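Local coordinates for entry-fusion complex associated protein OPG083 (PDB 6CJ6) that serves as one component of the eleven-protein entry-fusion complex, which delivers the vaccinia virion core into the host cytoplasm through lipid mixing of membranes and then pore formation, at residues Leu19-Gln24 against Val67-Glu72; Lys54-Ser57 against Leu61-Thr64. One frame throughout, in Å; residues are numbered along the deposited sequence.

How the interactions relate
Both interactions rest on helix 59-74. Interaction 1 sets a later part of it, residues 67-72, against the last turns of helix 10-24; interaction 2 sets residues 61-64 against the loop that leads into the same helix, so along the chain it is nested inside the loop closed by interaction 1. Each is only partly buried, and their centres lie about 10 Å apart. Their chemistry differs: interaction 1 combines lysine methylene packing with a long salt bridge and a bound diol, whereas interaction 2 is a methionine packed on a leucine and a serine. They meet on helix 10-24, where L22 CD2 lies 3.6 Å from M56 SD and L19 CD2 3.9 Å from K54 NZ.

Interaction 1 of 2, residues Leu19-Gln24 against Val67-Glu72; sequences LQKLAQ and VESFIE. With PDO (1,3-propandiol), chain X.
The side chain of K21 leaves its helix with CG anti to the carbonyl carbon (chi1 -59°) and bends at each later torsion, which carries its end to the near face of helix 59-74, at E68, S69 and E72. E72 takes a different rotamer, with CG anti to the backbone N (chi1 172°), and the two side chains overlap lengthwise, pointing opposite ways. The helical segments run roughly antiparallel, at 152°, with axes 10.8 Å apart at closest approach. At that spacing the long lysine makes every contact. Its methylenes do the packing: K21 CD sits 3.2 Å from S69 OG, and K21 CE lies 3.7 Å from E68 CB. S69 OG is hydrogen-bonded to L65 O and S17 OG; what it meets of K21 is carbon, so this is packing. Beyond it the ammonium forms a long salt bridge, K21 NZ to E72 OE1 at 3.6 Å, while E68 OE1 stands farther off at 4.3 Å from K21 NZ. A bound 1,3-propanediol takes the shortest polar contact, K21 NZ to its O3 at 2.6 Å. Two carboxylates near one ammonium probably favour its charged form, but the polar link between the helices rests more on S17, whose OG is hydrogen-bonded to both S69 OG and E72 OE1, while the diol's hydrogen bonds, to K21 NZ and S17 O, both go to helix 10-24.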
ATOM      1  N   LEU A  19       4.232  -4.612   6.725  1.00 38.65           N
ATOM      2  CA  LEU A  19       5.476  -4.163   7.345  1.00 41.53           C
ATOM      3  C   LEU A  19       6.195  -5.305   8.056  1.00 40.77           C
ATOM      4  O   LEU A  19       7.428  -5.383   8.015  1.00 48.41           O
ATOM      5  CB  LEU A  19       5.213  -2.994   8.297  1.00 31.15           C
ATOM      6  CG  LEU A  19       4.828  -1.671   7.631  1.00 36.04           C
ATOM      7  CD1 LEU A  19       4.456  -0.622   8.669  1.00 47.04           C
ATOM      8  CD2 LEU A  19       5.948  -1.172   6.733  1.00 41.55           C
ATOM      9  N   GLN A  20       5.446  -6.194   8.716  1.00 37.90           N
ATOM     10  CA  GLN A  20       6.057  -7.364   9.343  1.00 49.69           C
ATOM     11  C   GLN A  20       6.843  -8.181   8.326  1.00 52.43           C
ATOM     12  O   GLN A  20       7.984  -8.587   8.580  1.00 52.63           O
ATOM     13  CB  GLN A  20       4.981  -8.241   9.984  1.00 48.88           C
ATOM     14  CG  GLN A  20       4.514  -7.805  11.357  1.00 54.41           C
ATOM     15  CD  GLN A  20       3.650  -8.863  12.021  1.00 55.65           C
ATOM     16  OE1 GLN A  20       3.626 -10.014  11.591  1.00 63.43           O
ATOM     17  NE2 GLN A  20       2.929  -8.475  13.067  1.00 60.58           N
ATOM     18  N   LYS A  21       6.240  -8.435   7.165  1.00 48.87           N
ATOM     19  CA  LYS A  21       6.896  -9.247   6.147  1.00 46.73           C
ATOM     20  C   LYS A  21       8.116  -8.537   5.573  1.00 49.21           C
ATOM     21  O   LYS A  21       9.130  -9.179   5.273  1.00 52.22           O
ATOM     22  CB  LYS A  21       5.893  -9.587   5.046  1.00 45.25           C
ATOM     23  CG  LYS A  21       4.666 -10.346   5.534  1.00 44.09           C
ATOM     24  CD  LYS A  21       3.447 -10.003   4.692  1.00 44.43           C
ATOM     25  CE  LYS A  21       2.587 -11.223   4.400  1.00 46.25           C
ATOM     26  NZ  LYS A  21       1.967 -11.803   5.621  1.00 51.00           N
ATOM     27  N   LEU A  22       8.042  -7.212   5.419  1.00 50.91           N
ATOM     28  CA  LEU A  22       9.178  -6.464   4.886  1.00 51.24           C
ATOM     29  C   LEU A  22      10.389  -6.564   5.805  1.00 57.61           C
ATOM     30  O   LEU A  22      11.527  -6.669   5.334  1.00 60.89           O
ATOM     31  CB  LEU A  22       8.794  -5.000   4.673  1.00 45.99           C
ATOM     32  CG  LEU A  22       7.803  -4.673   3.557  1.00 45.50           C
ATOM     33  CD1 LEU A  22       7.570  -3.173   3.474  1.00 37.93           C
ATOM     34  CD2 LEU A  22       8.293  -5.215   2.227  1.00 44.42           C
ATOM     35  N   ALA A  23      10.163  -6.524   7.121  1.00 56.87           N
ATOM     36  CA  ALA A  23      11.273  -6.591   8.066  1.00 61.67           C
ATOM     37  C   ALA A  23      11.965  -7.947   8.034  1.00 62.46           C
ATOM     38  O   ALA A  23      13.192  -8.020   8.177  1.00 64.06           O
ATOM     39  CB  ALA A  23      10.783  -6.281   9.480  1.00 50.98           C
ATOM     40  N   GLN A  24      11.203  -9.028   7.848  1.00 60.74           N
ATOM     41  CA  GLN A  24      11.809 -10.354   7.783  1.00 67.23           C
ATOM     42  C   GLN A  24      12.598 -10.547   6.493  1.00 67.07           C
ATOM     43  O   GLN A  24      13.720 -11.066   6.519  1.00 67.27           O
ATOM     44  CB  GLN A  24      10.733 -11.432   7.912  1.00 60.22           C
ATOM     45  CG  GLN A  24       9.836 -11.250   9.110  1.00 62.27           C
ATOM     46  CD  GLN A  24       8.728 -12.278   9.166  1.00 70.56           C
ATOM     47  OE1 GLN A  24       8.739 -13.266   8.431  1.00 70.49           O
ATOM     48  NE2 GLN A  24       7.758 -12.048  10.041  1.00 65.99           N
ATOM     49  N   VAL A  67       0.731  -8.928  -1.977  1.00 26.62           N
ATOM     50  CA  VAL A  67      -0.488  -9.663  -2.300  1.00 29.91           C
ATOM     51  C   VAL A  67      -0.900 -10.581  -1.154  1.00 34.33           C
ATOM     52  O   VAL A  67      -2.093 -10.718  -0.856  1.00 32.03           O
ATOM     53  CB  VAL A  67      -0.333 -10.405  -3.640  1.00 33.97           C
ATOM     54  CG1 VAL A  67      -1.413 -11.460  -3.801  1.00 33.28           C
ATOM     55  CG2 VAL A  67      -0.398  -9.415  -4.788  1.00 31.75           C
ATOM     56  N   GLU A  68       0.071 -11.220  -0.490  1.00 34.57           N
ATOM     57  CA  GLU A  68      -0.242 -12.027   0.686  1.00 32.60           C
ATOM     58  C   GLU A  68      -1.029 -11.213   1.702  1.00 37.63           C
ATOM     59  O   GLU A  68      -2.063 -11.660   2.211  1.00 36.74           O
ATOM     60  CB  GLU A  68       1.038 -12.554   1.337  1.00 30.70           C
ATOM     61  CG  GLU A  68       1.880 -13.494   0.493  1.00 38.98           C
ATOM     62  CD  GLU A  68       3.023 -14.110   1.287  1.00 42.51           C
ATOM     63  OE1 GLU A  68       2.774 -14.604   2.408  1.00 50.60           O
ATOM     64  OE2 GLU A  68       4.172 -14.095   0.798  1.00 45.34           O
ATOM     65  N   SER A  69      -0.550 -10.001   1.999  1.00 34.78           N
ATOM     66  CA  SER A  69      -1.219  -9.160   2.985  1.00 28.21           C
ATOM     67  C   SER A  69      -2.615  -8.765   2.519  1.00 28.09           C
ATOM     68  O   SER A  69      -3.558  -8.741   3.317  1.00 30.04           O
ATOM     69  CB  SER A  69      -0.371  -7.917   3.271  1.00 33.10           C
ATOM     70  OG  SER A  69       0.943  -8.265   3.680  1.00 32.53           O
ATOM     71  N   PHE A  70      -2.766  -8.457   1.228  1.00 27.03           N
ATOM     72  CA  PHE A  70      -4.073  -8.074   0.704  1.00 31.20           C
ATOM     73  C   PHE A  70      -5.084  -9.197   0.877  1.00 32.53           C
ATOM     74  O   PHE A  70      -6.195  -8.979   1.371  1.00 36.35           O
ATOM     75  CB  PHE A  70      -3.955  -7.679  -0.768  1.00 30.89           C
ATOM     76  CG  PHE A  70      -5.272  -7.347  -1.415  1.00 32.41           C
ATOM     77  CD1 PHE A  70      -5.862  -6.108  -1.224  1.00 35.30           C
ATOM     78  CD2 PHE A  70      -5.919  -8.275  -2.218  1.00 35.50           C
ATOM     79  CE1 PHE A  70      -7.074  -5.801  -1.818  1.00 37.04           C
ATOM     80  CE2 PHE A  70      -7.131  -7.974  -2.816  1.00 35.32           C
ATOM     81  CZ  PHE A  70      -7.710  -6.737  -2.617  1.00 32.13           C
ATOM     82  N   ILE A  71      -4.718 -10.411   0.461  1.00 38.22           N
ATOM     83  CA  ILE A  71      -5.608 -11.556   0.632  1.00 34.02           C
ATOM     84  C   ILE A  71      -5.887 -11.795   2.109  1.00 38.72           C
ATOM     85  O   ILE A  71      -7.036 -12.017   2.513  1.00 34.08           O
ATOM     86  CB  ILE A  71      -5.011 -12.798  -0.053  1.00 37.99           C
ATOM     87  CG1 ILE A  71      -5.009 -12.616  -1.572  1.00 28.88           C
ATOM     88  CG2 ILE A  71      -5.771 -14.050   0.357  1.00 33.30           C
ATOM     89  CD1 ILE A  71      -4.047 -13.532  -2.290  1.00 42.22           C
ATOM     90  N   GLU A  72      -4.842 -11.738   2.938  1.00 36.09           N
ATOM     91  CA  GLU A  72      -5.011 -11.966   4.368  1.00 38.34           C
ATOM     92  C   GLU A  72      -5.982 -10.968   4.985  1.00 44.65           C
ATOM     93  O   GLU A  72      -6.817 -11.336   5.819  1.00 50.72           O
ATOM     94  CB  GLU A  72      -3.657 -11.874   5.064  1.00 37.01           C
ATOM     95  CG  GLU A  72      -3.758 -11.899   6.568  1.00 44.78           C
ATOM     96  CD  GLU A  72      -2.563 -11.266   7.238  1.00 49.99           C
ATOM     97  OE1 GLU A  72      -1.489 -11.198   6.601  1.00 41.88           O
ATOM     98  OE2 GLU A  72      -2.705 -10.826   8.400  1.00 54.00           O
TER
HETATM   99  C1  PDO X 220      -0.551  -9.870  10.419  1.00 54.51           C
HETATM  100  O1  PDO X 220      -0.711  -8.448  10.354  1.00 55.19           O
HETATM  101  C2  PDO X 220       0.069 -10.371   9.120  1.00 46.02           C
HETATM  102  C3  PDO X 220       1.589 -10.392   9.214  1.00 51.15           C
HETATM  103  O3  PDO X 220       2.142 -10.711   7.932  1.00 53.88           O

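Interaction 2 of 2, residues Lys54-Ser57 against Leu61-Thr64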
ATOM      1  N   LYS A  54      12.170   1.424   3.141  1.00 39.47           N
ATOM      2  CA  LYS A  54      12.474   0.043   3.484  1.00 44.54           C
ATOM      3  C   LYS A  54      12.646  -0.732   2.189  1.00 41.16           C
ATOM      4  O   LYS A  54      11.937  -1.714   1.940  1.00 48.14           O
ATOM      5  CB  LYS A  54      11.342  -0.557   4.321  1.00 44.77           C
ATOM      6  CG  LYS A  54      11.806  -1.370   5.519  1.00 44.98           C
ATOM      7  CD  LYS A  54      10.636  -1.792   6.405  1.00 49.28           C
ATOM      8  CE  LYS A  54      10.202  -0.685   7.365  1.00 54.54           C
ATOM      9  NZ  LYS A  54       9.469   0.435   6.706  1.00 41.93           N
ATOM     10  N   CYS A  55      13.578  -0.288   1.353  1.00 39.60           N
ATOM     11  CA  CYS A  55      13.684  -0.809   0.003  1.00 44.23           C
ATOM     12  C   CYS A  55      14.360  -2.172  -0.014  1.00 46.71           C
ATOM     13  O   CYS A  55      15.061  -2.568   0.921  1.00 55.68           O
ATOM     14  CB  CYS A  55      14.445   0.162  -0.892  1.00 42.68           C
ATOM     15  SG  CYS A  55      14.087   1.883  -0.528  1.00 47.65           S
ATOM     16  N   MET A  56      14.143  -2.892  -1.111  1.00 45.19           N
ATOM     17  CA  MET A  56      14.640  -4.248  -1.256  1.00 51.96           C
ATOM     18  C   MET A  56      15.100  -4.471  -2.688  1.00 53.26           C
ATOM     19  O   MET A  56      15.059  -3.568  -3.531  1.00 45.63           O
ATOM     20  CB  MET A  56      13.593  -5.271  -0.805  1.00 54.55           C
ATOM     21  CG  MET A  56      12.164  -4.812  -0.988  1.00 45.60           C
ATOM     22  SD  MET A  56      11.075  -5.772   0.070  1.00 58.78           S
ATOM     23  CE  MET A  56      11.879  -5.534   1.653  1.00 47.66           C
ATOM     24  N   SER A  57      15.531  -5.704  -2.959  1.00 51.47           N
ATOM     25  CA  SER A  57      16.242  -5.994  -4.198  1.00 50.05           C
ATOM     26  C   SER A  57      15.332  -5.892  -5.415  1.00 50.66           C
ATOM     27  O   SER A  57      15.728  -5.328  -6.442  1.00 48.44           O
ATOM     28  CB  SER A  57      16.894  -7.374  -4.111  1.00 54.72           C
ATOM     29  OG  SER A  57      16.059  -8.289  -3.421  1.00 58.29           O
ATOM     30  N   LEU A  61       9.344  -9.515  -5.194  1.00 31.23           N
ATOM     31  CA  LEU A  61       9.224  -9.865  -3.781  1.00 30.08           C
ATOM     32  C   LEU A  61       8.286  -8.908  -3.061  1.00 27.10           C
ATOM     33  O   LEU A  61       7.520  -9.321  -2.182  1.00 32.99           O
ATOM     34  CB  LEU A  61      10.603  -9.862  -3.123  1.00 30.95           C
ATOM     35  CG  LEU A  61      10.667  -9.975  -1.598  1.00 39.23           C
ATOM     36  CD1 LEU A  61      10.003 -11.259  -1.118  1.00 37.02           C
ATOM     37  CD2 LEU A  61      12.112  -9.896  -1.122  1.00 35.64           C
ATOM     38  N   SER A  62       8.339  -7.623  -3.417  1.00 33.55           N
ATOM     39  CA  SER A  62       7.428  -6.648  -2.830  1.00 32.53           C
ATOM     40  C   SER A  62       5.982  -7.027  -3.125  1.00 26.77           C
ATOM     41  O   SER A  62       5.171  -7.195  -2.210  1.00 27.90           O
ATOM     42  CB  SER A  62       7.746  -5.252  -3.372  1.00 34.67           C
ATOM     43  OG  SER A  62       9.073  -4.868  -3.065  1.00 30.07           O
ATOM     44  N   PHE A  63       5.656  -7.198  -4.408  1.00 28.10           N
ATOM     45  CA  PHE A  63       4.291  -7.536  -4.796  1.00 31.87           C
ATOM     46  C   PHE A  63       3.831  -8.864  -4.203  1.00 25.58           C
ATOM     47  O   PHE A  63       2.640  -9.039  -3.936  1.00 26.92           O
ATOM     48  CB  PHE A  63       4.164  -7.546  -6.318  1.00 26.76           C
ATOM     49  CG  PHE A  63       3.842  -6.203  -6.906  1.00 32.21           C
ATOM     50  CD1 PHE A  63       2.549  -5.707  -6.856  1.00 25.22           C
ATOM     51  CD2 PHE A  63       4.826  -5.442  -7.514  1.00 29.66           C
ATOM     52  CE1 PHE A  63       2.244  -4.476  -7.400  1.00 20.28           C
ATOM     53  CE2 PHE A  63       4.527  -4.207  -8.056  1.00 29.21           C
ATOM     54  CZ  PHE A  63       3.231  -3.724  -7.997  1.00 26.86           C
ATOM     55  N   THR A  64       4.751  -9.807  -3.987  1.00 32.40           N
ATOM     56  CA  THR A  64       4.360 -11.091  -3.411  1.00 35.15           C
ATOM     57  C   THR A  64       3.849 -10.925  -1.984  1.00 28.97           C
ATOM     58  O   THR A  64       2.734 -11.354  -1.662  1.00 38.52           O
ATOM     59  CB  THR A  64       5.522 -12.085  -3.478  1.00 32.66           C
ATOM     60  OG1 THR A  64       5.832 -12.362  -4.848  1.00 30.51           O
ATOM     61  CG2 THR A  64       5.147 -13.382  -2.789  1.00 33.17           C
TER
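No flat group takes part where M56 meets L61 and S62: the ring of F63 turns from the loop and packs on L103, E104 and C107 of helix 102-113. The motif is a short strand-to-helix connection, in which the loop after strand 47-53 passes beside the first turn of helix 59-74 and reaches it with the side chain of M56. M56 and S62 are closest in backbone, with 7.8 Å between M56 CA and S62 CA. M56 bridges that gap with its side chain, whose first torsion (chi1 29°) lies off the staggered positions. M56 CG comes to 3.7 Å from S62 OG, and M56 SD lies 3.8 Å from S62 OG. Both contacts are van der Waals; the hydroxyl has a weak hydrogen bond to N58 O. At the sulfur the chain bends (chi3 53°), and this takes CE away from S62 toward L22 of helix 10-24. The loop is also tied to the fold by a disulfide of C55 with C33 and by backbone hydrogen bonding of K54 with N141. L61 adds an apolar contact, a loose one, with L61 CD2 4.4 Å from M56 SD.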